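Local coordinates for phosphatidylinositol-specific phospholipase C1 (Streptomyces antibioticus, PDB 3H4X), which belongs to the calcium-dependent phosphoinositide phospholipase C enzymes and is built as a barrel of parallel strands and surrounding helices, at residues Asp296-Thr301 / Asp323-Pro328; Thr286-Val291 / Ser318-Asp323; Ser31-Val36 / Gly55-Glu60. One frame throughout, in Å; residues are numbered along the deposited sequence.

Contact 3 is the deepest of the three: strands 31-36 and 58-64 pair side by side in the barrel wall, and their backbones do most of the joining. Contact 2 is partly buried and brings the end of strand 282-286 onto strand 319-322, which is also the neighbour of strand 31-36. There a single backbone bond is supplemented by waters. Contact 1 continues outward from the same two strands into the loops that follow them and lies at the surface; side chains, notably two prolines and an indole, carry much of it, with two hydrogen bonds onto backbone carbonyls. Contacts 1 and 2 share D323 and pack together, G297 lying against H289.

Contact 1: Asp296-Thr301 / Asp323-Pro328; sequences DGTHPT and DWYPLP. With EOH (ethanol), chain R.
W324 and P300 meet at about a right angle where the loops following strands 282-286 and 319-322 of the alpha/beta barrel come together. P300 CG lies over one face of the indole, 3.3 Å from W324 NE1, while the ring edge is used for a hydrogen bond: NE1 donates to D296 O over 3.1 Å, almost in the ring plane and onto a lone pair of the carbonyl. Contacts on face and edge together probably limit rotation of the indole. Beside it, the backbone N of D323 donates to G297 O at 2.9 Å. Within the loop 296-301, T298 N closes an Asx turn on D296 OD2 from above the carboxylate plane, and H299 N, meeting the same oxygen on its anti side, extends it to an Asx motif. With OG1 of T298 beside the backbone N (chi1 -55°), CG2 is anti to that N and reaches Y325 CE2 at 3.6 Å; OG1 lies instead near the CB of D323. T298 O is buried without a polar partner and faces P326 CD at 3.3 Å. The H299 imidazole crosses the P326 ring at about a right angle, its CE1 3.4 Å from P326 CG. W324 to L327 form a type I beta turn, which brings L327 CD1 within 3.8 Å of P300 CG. A305 of helix 302-314 touches W324, P300 and L327 alike. Within this turn, Y325 O accepts from the hydroxyl of an ethanol, probably from the crystallisation liquor, at 2.8 Å.

Contact 2: Thr286-Val291 / Ser318-Asp323; sequences TDAHNV and SFATAD. With EOH (ethanol), chain J.
At the C-terminal end of the barrel wall, where strand 282-286 finishes beside strand 319-322, the side chains of T286 and T321 run alongside each other. The methyl CG2 of T286 is 3.7 Å from T321 OG1. Just beyond, the chain turns sharply: D287 adopts a left-handed backbone conformation (phi 49°), and the direct bond to the strand is made by the next amide. A288 N donates to T321 O at 2.9 Å and almost straight (176° at the hydrogen), whereas D287 N, 3.2 Å from T321 O, is poorly aimed at it. A water takes up the D287 amide instead, accepting from D287 N at 2.9 Å and pairing with T321 OG1 at 2.7 Å. The parallel strands of this alpha/beta barrel are thus joined at their C-terminal ends partly through solvent, and the chain leaves strand 282-286 in a short 3-10 turn, 288-290. That turn sets A288 CB beside A320 CB, 4.1 Å away, with L312 of helix 302-314 touching both alanines; R308 of the same helix donates to A288 O. The chi1 of H289 (61°) swings the ring back over its own backbone, bringing ND1 to 4.0 Å from A322 CB, where this nitrogen is buried with no polar partner in the model. N290 CG lies above one face of the same imidazole, and N290 OD1 accepts from an ethanol hydroxyl at 3.0 Å. A second water donates to D287 OD1 and, weakly, to D323 OD1, so that it spans two carboxylates that do not touch.

Contact 3: Ser31-Val36 / Gly55-Glu60; sequences STSVGV and GAALLE. With EOH (ethanol), chain T.
A56 CB rests against V36 CG2 at 4.0 Å, the first touch as the chain comes back from helix 48-52 to lie beside strand 31-36 in a beta-alpha-beta crossover. The A56 methyl also borders V34 O. A57 follows and starts the backbone pairing: its N donates to V34 O at 2.8 Å, and because A57 has nearly helical backbone angles, the next amide, L58 N, also faces V34 O and adds a weak bond of 3.4 Å. On the side-chain side A57 CB is pressed against S33. S33 OG, at chi1 55°, lies 3.1 Å from A57 CB, while the two CB atoms, S33 to A57, are only 3.4 Å apart, a tight fit. At L58 the strands come closest, its CA 4.1 Å from that of G35. L58 CB stands beside G35 CA, where no side chain intervenes, and L58 O accepts from V36 N, the donor tilted 28° from the carbonyl plane. L59 turns to the opposite face of the sheet, the one that also carries the V36 side chain. E60 N then donates to V36 O at 3.2 Å, continuing the parallel ladder. The extended E60 side chain, modelled in two conformers, has OE2 weakly bonded to an ethanol that K127 NZ also holds, so this detail is tentative. The strands run nearly parallel, 19° apart. Strand 31-36 is flanked on its other edge by strand 319-322, through S33 and G35, and strand 58-64 by strand 124-130; L58 packs among F319, T321, L125 and K127, probably on the inner face of the barrel, and L59 against L126 and A39, probably on the outer.

Contact 1: Asp296-Thr301 / Asp323-Pro328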
ATOM      1  N   ASP A 296      -2.851 -14.749  17.428  1.00 13.50           N
ATOM      2  CA  ASP A 296      -2.468 -15.445  16.206  1.00 13.65           C
ATOM      3  C   ASP A 296      -2.509 -14.510  14.999  1.00 13.20           C
ATOM      4  O   ASP A 296      -3.392 -13.661  14.892  1.00 12.88           O
ATOM      5  CB  ASP A 296      -3.349 -16.667  15.961  1.00 14.16           C
ATOM      6  CG  ASP A 296      -2.710 -17.647  15.008  1.00 15.42           C
ATOM      7  OD1 ASP A 296      -1.810 -18.398  15.444  1.00 17.61           O
ATOM      8  OD2 ASP A 296      -3.101 -17.665  13.822  1.00 16.49           O
ATOM      9  N   GLY A 297      -1.549 -14.680  14.095  1.00 13.16           N
ATOM     10  CA  GLY A 297      -1.453 -13.838  12.908  1.00 13.28           C
ATOM     11  C   GLY A 297      -2.433 -14.223  11.814  1.00 13.61           C
ATOM     12  O   GLY A 297      -2.658 -13.457  10.876  1.00 13.53           O
ATOM     13  N   THR A 298      -3.025 -15.409  11.932  1.00 14.22           N
ATOM     14  CA  THR A 298      -3.929 -15.918  10.908  1.00 15.03           C
ATOM     15  C   THR A 298      -5.300 -16.249  11.478  1.00 15.47           C
ATOM     16  O   THR A 298      -6.321 -15.791  10.964  1.00 15.36           O
ATOM     17  CB  THR A 298      -3.343 -17.171  10.229  1.00 15.08           C
ATOM     18  OG1 THR A 298      -2.037 -16.872   9.724  1.00 15.92           O
ATOM     19  CG2 THR A 298      -4.239 -17.640   9.088  1.00 15.42           C
ATOM     20  N   HIS A 299      -5.312 -17.037  12.552  1.00 16.10           N
ATOM     21  CA  HIS A 299      -6.553 -17.545  13.134  1.00 17.00           C
ATOM     22  C   HIS A 299      -6.781 -17.112  14.583  1.00 16.96           C
ATOM     23  O   HIS A 299      -7.019 -17.959  15.443  1.00 17.22           O
ATOM     24  CB  HIS A 299      -6.571 -19.079  13.102  1.00 17.56           C
ATOM     25  CG  HIS A 299      -6.572 -19.668  11.726  1.00 19.09           C
ATOM     26  ND1 HIS A 299      -7.727 -19.853  10.997  1.00 20.44           N
ATOM     27  CD2 HIS A 299      -5.563 -20.138  10.958  1.00 20.14           C
ATOM     28  CE1 HIS A 299      -7.427 -20.399   9.832  1.00 20.61           C
ATOM     29  NE2 HIS A 299      -6.121 -20.583   9.783  1.00 20.58           N
ATOM     30  N   PRO A 300      -6.720 -15.803  14.869  1.00 16.88           N
ATOM     31  CA  PRO A 300      -7.082 -15.406  16.223  1.00 17.01           C
ATOM     32  C   PRO A 300      -8.595 -15.478  16.346  1.00 17.18           C
ATOM     33  O   PRO A 300      -9.273 -15.713  15.350  1.00 17.31           O
ATOM     34  CB  PRO A 300      -6.631 -13.950  16.281  1.00 16.88           C
ATOM     35  CG  PRO A 300      -6.837 -13.467  14.884  1.00 16.81           C
ATOM     36  CD  PRO A 300      -6.477 -14.640  13.998  1.00 16.79           C
ATOM     37  N   THR A 301      -9.132 -15.283  17.544  1.00 17.43           N
ATOM     38  CA  THR A 301     -10.577 -15.166  17.671  1.00 17.59           C
ATOM     39  C   THR A 301     -11.000 -13.799  17.145  1.00 17.52           C
ATOM     40  O   THR A 301     -10.202 -12.859  17.125  1.00 17.23           O
ATOM     41  CB  THR A 301     -11.057 -15.327  19.128  1.00 17.70           C
ATOM     42  OG1 THR A 301     -10.673 -14.178  19.891  1.00 17.78           O
ATOM     43  CG2 THR A 301     -10.471 -16.589  19.759  1.00 18.12           C
ATOM     44  N   ASP A 323      -2.538 -11.431   8.852  1.00 10.87           N
ATOM     45  CA  ASP A 323      -2.930 -12.453   7.880  1.00 11.83           C
ATOM     46  C   ASP A 323      -4.335 -12.988   8.143  1.00 11.66           C
ATOM     47  O   ASP A 323      -4.595 -14.174   7.928  1.00 12.02           O
ATOM     48  CB  ASP A 323      -1.950 -13.630   7.912  1.00 12.75           C
ATOM     49  CG  ASP A 323      -0.559 -13.257   7.442  1.00 15.11           C
ATOM     50  OD1 ASP A 323      -0.372 -12.141   6.920  1.00 17.52           O
ATOM     51  OD2 ASP A 323       0.357 -14.092   7.593  1.00 18.32           O
ATOM     52  N   TRP A 324      -5.238 -12.123   8.585  1.00 11.37           N
ATOM     53  CA  TRP A 324      -6.544 -12.568   9.079  1.00 11.50           C
ATOM     54  C   TRP A 324      -7.582 -12.850   7.992  1.00 11.74           C
ATOM     55  O   TRP A 324      -8.743 -12.458   8.116  1.00 11.68           O
ATOM     56  CB  TRP A 324      -7.106 -11.561  10.085  1.00 11.42           C
ATOM     57  CG  TRP A 324      -6.233 -11.357  11.291  1.00 11.07           C
ATOM     58  CD1 TRP A 324      -5.411 -12.277  11.875  1.00 11.39           C
ATOM     59  CD2 TRP A 324      -6.117 -10.162  12.071  1.00 11.30           C
ATOM     60  NE1 TRP A 324      -4.783 -11.725  12.966  1.00 11.45           N
ATOM     61  CE2 TRP A 324      -5.201 -10.428  13.109  1.00 11.44           C
ATOM     62  CE3 TRP A 324      -6.693  -8.891  11.991  1.00 11.91           C
ATOM     63  CZ2 TRP A 324      -4.845  -9.468  14.058  1.00 11.87           C
ATOM     64  CZ3 TRP A 324      -6.342  -7.942  12.937  1.00 12.65           C
ATOM     65  CH2 TRP A 324      -5.427  -8.236  13.956  1.00 12.73           C
ATOM     66  N   TYR A 325      -7.174 -13.546   6.936  1.00 11.99           N
ATOM     67  CA  TYR A 325      -8.114 -13.876   5.869  1.00 12.87           C
ATOM     68  C   TYR A 325      -9.323 -14.717   6.330  1.00 13.21           C
ATOM     69  O   TYR A 325     -10.388 -14.637   5.721  1.00 13.48           O
ATOM     70  CB  TYR A 325      -7.397 -14.512   4.669  1.00 13.15           C
ATOM     71  CG  TYR A 325      -6.766 -15.857   4.952  1.00 14.25           C
ATOM     72  CD1 TYR A 325      -7.491 -17.031   4.799  1.00 15.15           C
ATOM     73  CD2 TYR A 325      -5.443 -15.955   5.363  1.00 15.25           C
ATOM     74  CE1 TYR A 325      -6.920 -18.263   5.054  1.00 16.23           C
ATOM     75  CE2 TYR A 325      -4.864 -17.184   5.621  1.00 16.21           C
ATOM     76  CZ  TYR A 325      -5.608 -18.333   5.464  1.00 16.82           C
ATOM     77  OH  TYR A 325      -5.041 -19.561   5.720  1.00 18.64           O
ATOM     78  N   PRO A 326      -9.173 -15.514   7.407  1.00 13.56           N
ATOM     79  CA  PRO A 326     -10.337 -16.269   7.884  1.00 14.12           C
ATOM     80  C   PRO A 326     -11.399 -15.395   8.549  1.00 14.64           C
ATOM     81  O   PRO A 326     -12.472 -15.890   8.896  1.00 15.37           O
ATOM     82  CB  PRO A 326      -9.735 -17.226   8.922  1.00 14.40           C
ATOM     83  CG  PRO A 326      -8.299 -17.328   8.573  1.00 13.96           C
ATOM     84  CD  PRO A 326      -7.935 -15.953   8.071  1.00 13.38           C
ATOM     85  N   LEU A 327     -11.110 -14.108   8.720  1.00 14.87           N
ATOM     86  CA  LEU A 327     -12.012 -13.219   9.447  1.00 15.06           C
ATOM     87  C   LEU A 327     -12.449 -12.003   8.631  1.00 15.14           C
ATOM     88  O   LEU A 327     -12.113 -10.872   8.974  1.00 14.77           O
ATOM     89  CB  LEU A 327     -11.352 -12.750  10.747  1.00 15.29           C
ATOM     90  CG  LEU A 327     -10.882 -13.825  11.730  1.00 16.01           C
ATOM     91  CD1 LEU A 327     -10.033 -13.199  12.827  1.00 16.53           C
ATOM     92  CD2 LEU A 327     -12.065 -14.577  12.321  1.00 16.91           C
ATOM     93  N   PRO A 328     -13.210 -12.227   7.550  1.00 15.41           N
ATOM     94  CA  PRO A 328     -13.627 -11.104   6.707  1.00 15.65           C
ATOM     95  C   PRO A 328     -14.411 -10.033   7.467  1.00 16.05           C
ATOM     96  O   PRO A 328     -14.356  -8.857   7.110  1.00 16.03           O
ATOM     97  CB  PRO A 328     -14.502 -11.763   5.632  1.00 15.74           C
ATOM     98  CG  PRO A 328     -14.845 -13.118   6.174  1.00 15.50           C
ATOM     99  CD  PRO A 328     -13.700 -13.518   7.043  1.00 15.54           C
TER
HETATM  100  C1  EOH R 356     -11.047 -18.302   4.249  1.00 26.40           C
HETATM  101  C2  EOH R 356     -10.956 -18.873   5.659  1.00 26.38           C
HETATM  102  O   EOH R 356     -11.167 -16.897   4.256  1.00 26.28           O

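Contact 2: Thr286-Val291 / Ser318-Asp323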
ATOM      1  N   THR A 286       2.222  -2.871  10.770  1.00  7.63           N
ATOM      2  CA  THR A 286       2.312  -4.244  10.295  1.00  7.84           C
ATOM      3  C   THR A 286       2.448  -5.247  11.442  1.00  8.14           C
ATOM      4  O   THR A 286       2.806  -4.892  12.566  1.00  8.17           O
ATOM      5  CB  THR A 286       3.482  -4.411   9.300  1.00  8.12           C
ATOM      6  OG1 THR A 286       4.700  -3.982   9.916  1.00  8.29           O
ATOM      7  CG2 THR A 286       3.248  -3.576   8.042  1.00  8.54           C
ATOM      8  N   ASP A 287       2.165  -6.508  11.141  1.00  8.38           N
ATOM      9  CA  ASP A 287       2.206  -7.567  12.145  1.00  8.94           C
ATOM     10  C   ASP A 287       1.446  -7.162  13.401  1.00  8.76           C
ATOM     11  O   ASP A 287       1.959  -7.254  14.518  1.00  8.60           O
ATOM     12  CB  ASP A 287       3.651  -7.951  12.462  1.00  9.64           C
ATOM     13  CG  ASP A 287       4.319  -8.670  11.308  1.00 11.15           C
ATOM     14  OD1 ASP A 287       3.694  -9.591  10.746  1.00 13.24           O
ATOM     15  OD2 ASP A 287       5.457  -8.311  10.950  1.00 13.76           O
ATOM     16  N   ALA A 288       0.210  -6.721  13.202  1.00  8.88           N
ATOM     17  CA  ALA A 288      -0.640  -6.259  14.294  1.00  9.37           C
ATOM     18  C   ALA A 288      -0.802  -7.305  15.395  1.00  9.75           C
ATOM     19  O   ALA A 288      -1.010  -6.967  16.560  1.00  9.98           O
ATOM     20  CB  ALA A 288      -2.001  -5.844  13.761  1.00  9.49           C
ATOM     21  N   HIS A 289      -0.704  -8.575  15.024  1.00  9.99           N
ATOM     22  CA  HIS A 289      -0.878  -9.662  15.981  1.00 10.61           C
ATOM     23  C   HIS A 289       0.266  -9.769  16.991  1.00 10.86           C
ATOM     24  O   HIS A 289       0.100 -10.360  18.064  1.00 11.14           O
ATOM     25  CB  HIS A 289      -1.025 -10.983  15.230  1.00 10.93           C
ATOM     26  CG  HIS A 289       0.167 -11.335  14.398  1.00 11.60           C
ATOM     27  ND1 HIS A 289       0.551 -10.600  13.295  1.00 12.77           N
ATOM     28  CD2 HIS A 289       1.065 -12.341  14.510  1.00 13.23           C
ATOM     29  CE1 HIS A 289       1.632 -11.142  12.764  1.00 13.97           C
ATOM     30  NE2 HIS A 289       1.964 -12.199  13.482  1.00 14.17           N
ATOM     31  N   ASN A 290       1.422  -9.201  16.654  1.00 11.02           N
ATOM     32  CA  ASN A 290       2.604  -9.301  17.513  1.00 11.47           C
ATOM     33  C   ASN A 290       2.660  -8.250  18.614  1.00 11.37           C
ATOM     34  O   ASN A 290       3.573  -8.255  19.437  1.00 11.74           O
ATOM     35  CB  ASN A 290       3.890  -9.249  16.688  1.00 11.90           C
ATOM     36  CG  ASN A 290       4.208 -10.565  16.013  1.00 13.59           C
ATOM     37  OD1 ASN A 290       4.958 -10.607  15.039  1.00 15.86           O
ATOM     38  ND2 ASN A 290       3.639 -11.648  16.527  1.00 14.32           N
ATOM     39  N   VAL A 291       1.695  -7.341  18.630  1.00 11.15           N
ATOM     40  CA  VAL A 291       1.573  -6.420  19.749  1.00 11.29           C
ATOM     41  C   VAL A 291       1.259  -7.242  20.996  1.00 11.65           C
ATOM     42  O   VAL A 291       0.387  -8.108  20.961  1.00 11.60           O
ATOM     43  CB  VAL A 291       0.452  -5.402  19.501  1.00 11.05           C
ATOM     44  CG1 VAL A 291       0.258  -4.508  20.708  1.00 11.49           C
ATOM     45  CG2 VAL A 291       0.765  -4.567  18.264  1.00 10.81           C
ATOM     46  N   SER A 318      -3.463   4.225  10.813  1.00  7.62           N
ATOM     47  CA  SER A 318      -4.433   4.298   9.721  1.00  7.38           C
ATOM     48  C   SER A 318      -4.838   2.895   9.288  1.00  7.11           C
ATOM     49  O   SER A 318      -5.989   2.660   8.917  1.00  7.03           O
ATOM     50  CB  SER A 318      -3.849   5.021   8.512  1.00  7.38           C
ATOM     51  OG  SER A 318      -3.521   6.357   8.822  1.00  7.61           O
ATOM     52  N   PHE A 319      -3.883   1.969   9.314  1.00  7.07           N
ATOM     53  CA  PHE A 319      -4.136   0.586   8.933  1.00  7.46           C
ATOM     54  C   PHE A 319      -3.458  -0.343   9.922  1.00  7.63           C
ATOM     55  O   PHE A 319      -2.351  -0.063  10.381  1.00  8.03           O
ATOM     56  CB  PHE A 319      -3.577   0.275   7.540  1.00  7.42           C
ATOM     57  CG  PHE A 319      -4.153   1.115   6.440  1.00  7.45           C
ATOM     58  CD1 PHE A 319      -5.244   0.673   5.710  1.00  8.44           C
ATOM     59  CD2 PHE A 319      -3.587   2.338   6.116  1.00  8.09           C
ATOM     60  CE1 PHE A 319      -5.760   1.442   4.684  1.00  8.65           C
ATOM     61  CE2 PHE A 319      -4.103   3.110   5.089  1.00  8.66           C
ATOM     62  CZ  PHE A 319      -5.191   2.662   4.377  1.00  8.77           C
ATOM     63  N   ALA A 320      -4.130  -1.444  10.244  1.00  8.12           N
ATOM     64  CA  ALA A 320      -3.534  -2.539  10.991  1.00  8.63           C
ATOM     65  C   ALA A 320      -3.509  -3.742  10.055  1.00  8.64           C
ATOM     66  O   ALA A 320      -4.551  -4.121   9.515  1.00  8.77           O
ATOM     67  CB  ALA A 320      -4.366  -2.850  12.222  1.00  9.16           C
ATOM     68  N   THR A 321      -2.341  -4.341   9.846  1.00  8.70           N
ATOM     69  CA  THR A 321      -2.259  -5.480   8.937  1.00  8.90           C
ATOM     70  C   THR A 321      -1.751  -6.743   9.614  1.00  8.79           C
ATOM     71  O   THR A 321      -0.947  -6.693  10.550  1.00  9.07           O
ATOM     72  CB  THR A 321      -1.423  -5.172   7.667  1.00  9.06           C
ATOM     73  OG1 THR A 321      -0.023  -5.280   7.953  1.00  9.64           O
ATOM     74  CG2 THR A 321      -1.725  -3.776   7.148  1.00  9.61           C
ATOM     75  N   ALA A 322      -2.269  -7.869   9.132  1.00  9.35           N
ATOM     76  CA  ALA A 322      -1.866  -9.193   9.578  1.00  9.81           C
ATOM     77  C   ALA A 322      -2.306 -10.172   8.487  1.00 10.35           C
ATOM     78  O   ALA A 322      -2.438  -9.783   7.324  1.00 10.29           O
ATOM     79  CB  ALA A 322      -2.497  -9.536  10.925  1.00 10.10           C
ATOM     80  N   ASP A 323      -2.538 -11.431   8.852  1.00 10.87           N
ATOM     81  CA  ASP A 323      -2.930 -12.453   7.880  1.00 11.83           C
ATOM     82  C   ASP A 323      -4.335 -12.988   8.143  1.00 11.66           C
ATOM     83  O   ASP A 323      -4.595 -14.174   7.928  1.00 12.02           O
ATOM     84  CB  ASP A 323      -1.950 -13.630   7.912  1.00 12.75           C
ATOM     85  CG  ASP A 323      -0.559 -13.257   7.442  1.00 15.11           C
ATOM     86  OD1 ASP A 323      -0.372 -12.141   6.920  1.00 17.52           O
ATOM     87  OD2 ASP A 323       0.357 -14.092   7.593  1.00 18.32           O
TER
HETATM   88  C1  EOH J 348       6.650  -7.338  15.841  1.00 26.66           C
HETATM   89  C2  EOH J 348       8.002  -6.965  16.438  1.00 26.66           C
HETATM   90  O   EOH J 348       6.773  -8.183  14.718  1.00 26.44           O
HETATM   91  O   HOH W   1       1.577  -7.459   8.416  1.00 11.49           O
HETATM   92  O   HOH W   2       1.311 -10.066   8.908  1.00 17.38           O

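Contact 3: Ser31-Val36 / Gly55-Glu60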
ATOM      1  N   SER A  31      -9.501   7.684   9.817  1.00  9.68           N
ATOM      2  CA  SER A  31     -10.050   6.355  10.045  1.00  9.81           C
ATOM      3  C   SER A  31      -8.936   5.340  10.281  1.00  9.37           C
ATOM      4  O   SER A  31      -7.779   5.564   9.916  1.00  9.36           O
ATOM      5  CB  SER A  31     -10.879   5.916   8.842  1.00 10.43           C
ATOM      6  OG  SER A  31     -10.062   5.799   7.688  1.00 11.74           O
ATOM      7  N   THR A  32      -9.299   4.225  10.902  1.00  9.10           N
ATOM      8  CA  THR A  32      -8.421   3.078  11.032  1.00  9.00           C
ATOM      9  C   THR A  32      -9.119   1.890  10.398  1.00  8.67           C
ATOM     10  O   THR A  32     -10.294   1.623  10.679  1.00  8.87           O
ATOM     11  CB  THR A  32      -8.120   2.758  12.500  1.00  9.20           C
ATOM     12  OG1 THR A  32      -7.583   3.918  13.141  1.00  9.53           O
ATOM     13  CG2 THR A  32      -7.129   1.613  12.607  1.00  9.71           C
ATOM     14  N   SER A  33      -8.402   1.186   9.532  1.00  8.42           N
ATOM     15  CA  SER A  33      -8.963   0.058   8.816  1.00  8.37           C
ATOM     16  C   SER A  33      -7.949  -1.084   8.776  1.00  8.07           C
ATOM     17  O   SER A  33      -6.871  -0.984   9.370  1.00  8.14           O
ATOM     18  CB  SER A  33      -9.434   0.484   7.420  1.00  8.76           C
ATOM     19  OG  SER A  33      -8.398   1.100   6.678  1.00  8.82           O
ATOM     20  N   VAL A  34      -8.294  -2.167   8.089  1.00  7.97           N
ATOM     21  CA  VAL A  34      -7.568  -3.419   8.253  1.00  8.15           C
ATOM     22  C   VAL A  34      -7.025  -3.953   6.930  1.00  7.83           C
ATOM     23  O   VAL A  34      -7.693  -3.883   5.896  1.00  8.43           O
ATOM     24  CB  VAL A  34      -8.468  -4.480   8.934  1.00  8.34           C
ATOM     25  CG1 VAL A  34      -7.674  -5.734   9.261  1.00  8.81           C
ATOM     26  CG2 VAL A  34      -9.103  -3.897  10.193  1.00  9.13           C
ATOM     27  N   GLY A  35      -5.809  -4.488   6.967  1.00  7.86           N
ATOM     28  CA  GLY A  35      -5.181  -5.010   5.766  1.00  8.26           C
ATOM     29  C   GLY A  35      -4.764  -6.459   5.884  1.00  8.15           C
ATOM     30  O   GLY A  35      -4.650  -7.004   6.988  1.00  8.36           O
ATOM     31  N   VAL A  36      -4.538  -7.078   4.730  1.00  8.54           N
ATOM     32  CA  VAL A  36      -4.050  -8.445   4.657  1.00  9.35           C
ATOM     33  C   VAL A  36      -2.705  -8.471   3.954  1.00  9.58           C
ATOM     34  O   VAL A  36      -2.574  -8.029   2.811  1.00  9.04           O
ATOM     35  CB  VAL A  36      -5.017  -9.363   3.889  1.00  9.86           C
ATOM     36  CG1 VAL A  36      -4.445 -10.766   3.786  1.00 11.03           C
ATOM     37  CG2 VAL A  36      -6.372  -9.386   4.562  1.00 10.85           C
ATOM     38  N   GLY A  55     -13.268  -7.485   1.729  1.00 10.19           N
ATOM     39  CA  GLY A  55     -13.619  -6.318   2.529  1.00  9.85           C
ATOM     40  C   GLY A  55     -12.414  -5.586   3.104  1.00  9.25           C
ATOM     41  O   GLY A  55     -12.554  -4.493   3.648  1.00  9.62           O
ATOM     42  N   ALA A  56     -11.226  -6.175   2.988  1.00  8.62           N
ATOM     43  CA  ALA A  56     -10.017  -5.539   3.511  1.00  8.27           C
ATOM     44  C   ALA A  56      -9.780  -4.168   2.882  1.00  7.86           C
ATOM     45  O   ALA A  56     -10.081  -3.950   1.706  1.00  7.77           O
ATOM     46  CB  ALA A  56      -8.809  -6.436   3.295  1.00  8.67           C
ATOM     47  N   ALA A  57      -9.221  -3.256   3.669  1.00  7.62           N
ATOM     48  CA  ALA A  57      -8.923  -1.904   3.202  1.00  7.49           C
ATOM     49  C   ALA A  57      -7.560  -1.810   2.521  1.00  6.92           C
ATOM     50  O   ALA A  57      -7.282  -0.861   1.782  1.00  7.09           O
ATOM     51  CB  ALA A  57      -8.975  -0.949   4.368  1.00  7.93           C
ATOM     52  N   LEU A  58      -6.701  -2.783   2.806  1.00  6.87           N
ATOM     53  CA  LEU A  58      -5.338  -2.788   2.301  1.00  6.73           C
ATOM     54  C   LEU A  58      -4.998  -4.211   1.889  1.00  6.48           C
ATOM     55  O   LEU A  58      -5.254  -5.153   2.635  1.00  6.91           O
ATOM     56  CB  LEU A  58      -4.372  -2.278   3.380  1.00  6.99           C
ATOM     57  CG  LEU A  58      -2.867  -2.236   3.079  1.00  6.95           C
ATOM     58  CD1 LEU A  58      -2.170  -1.295   4.045  1.00  7.93           C
ATOM     59  CD2 LEU A  58      -2.226  -3.609   3.131  1.00  7.85           C
ATOM     60  N   LEU A  59      -4.467  -4.358   0.680  1.00  6.43           N
ATOM     61  CA  LEU A  59      -4.033  -5.649   0.167  1.00  6.62           C
ATOM     62  C   LEU A  59      -2.588  -5.500  -0.245  1.00  6.88           C
ATOM     63  O   LEU A  59      -2.243  -4.582  -0.990  1.00  7.36           O
ATOM     64  CB  LEU A  59      -4.871  -6.060  -1.042  1.00  6.94           C
ATOM     65  CG  LEU A  59      -6.370  -6.214  -0.792  1.00  7.90           C
ATOM     66  CD1 LEU A  59      -7.091  -6.453  -2.105  1.00  9.37           C
ATOM     67  CD2 LEU A  59      -6.662  -7.331   0.199  1.00  8.81           C
ATOM     68  N   GLU A  60      -1.736  -6.402   0.227  1.00  7.33           N
ATOM     69  CA  GLU A  60      -0.312  -6.272  -0.031  1.00  8.18           C
ATOM     70  C   GLU A  60       0.165  -7.222  -1.123  1.00  8.00           C
ATOM     71  O   GLU A  60      -0.241  -8.389  -1.175  1.00  8.35           O
ATOM     72  CB  GLU A  60       0.457  -6.482   1.263  1.00  9.12           C
ATOM     73  CG  GLU A  60       1.932  -6.180   1.172  1.00 11.43           C
ATOM     74  CD  GLU A  60       2.618  -6.380   2.500  0.55 15.45           C
ATOM     75  OE1 GLU A  60       1.922  -6.728   3.480  0.55 17.29           O
ATOM     76  OE2 GLU A  60       3.847  -6.191   2.568  0.55 18.08           O
TER
HETATM   77  C1  EOH T 358       6.287  -4.289   5.652  1.00 17.05           C
HETATM   78  C2  EOH T 358       7.560  -5.005   6.097  1.00 16.49           C
HETATM   79  O   EOH T 358       5.251  -5.179   5.293  1.00 16.57           O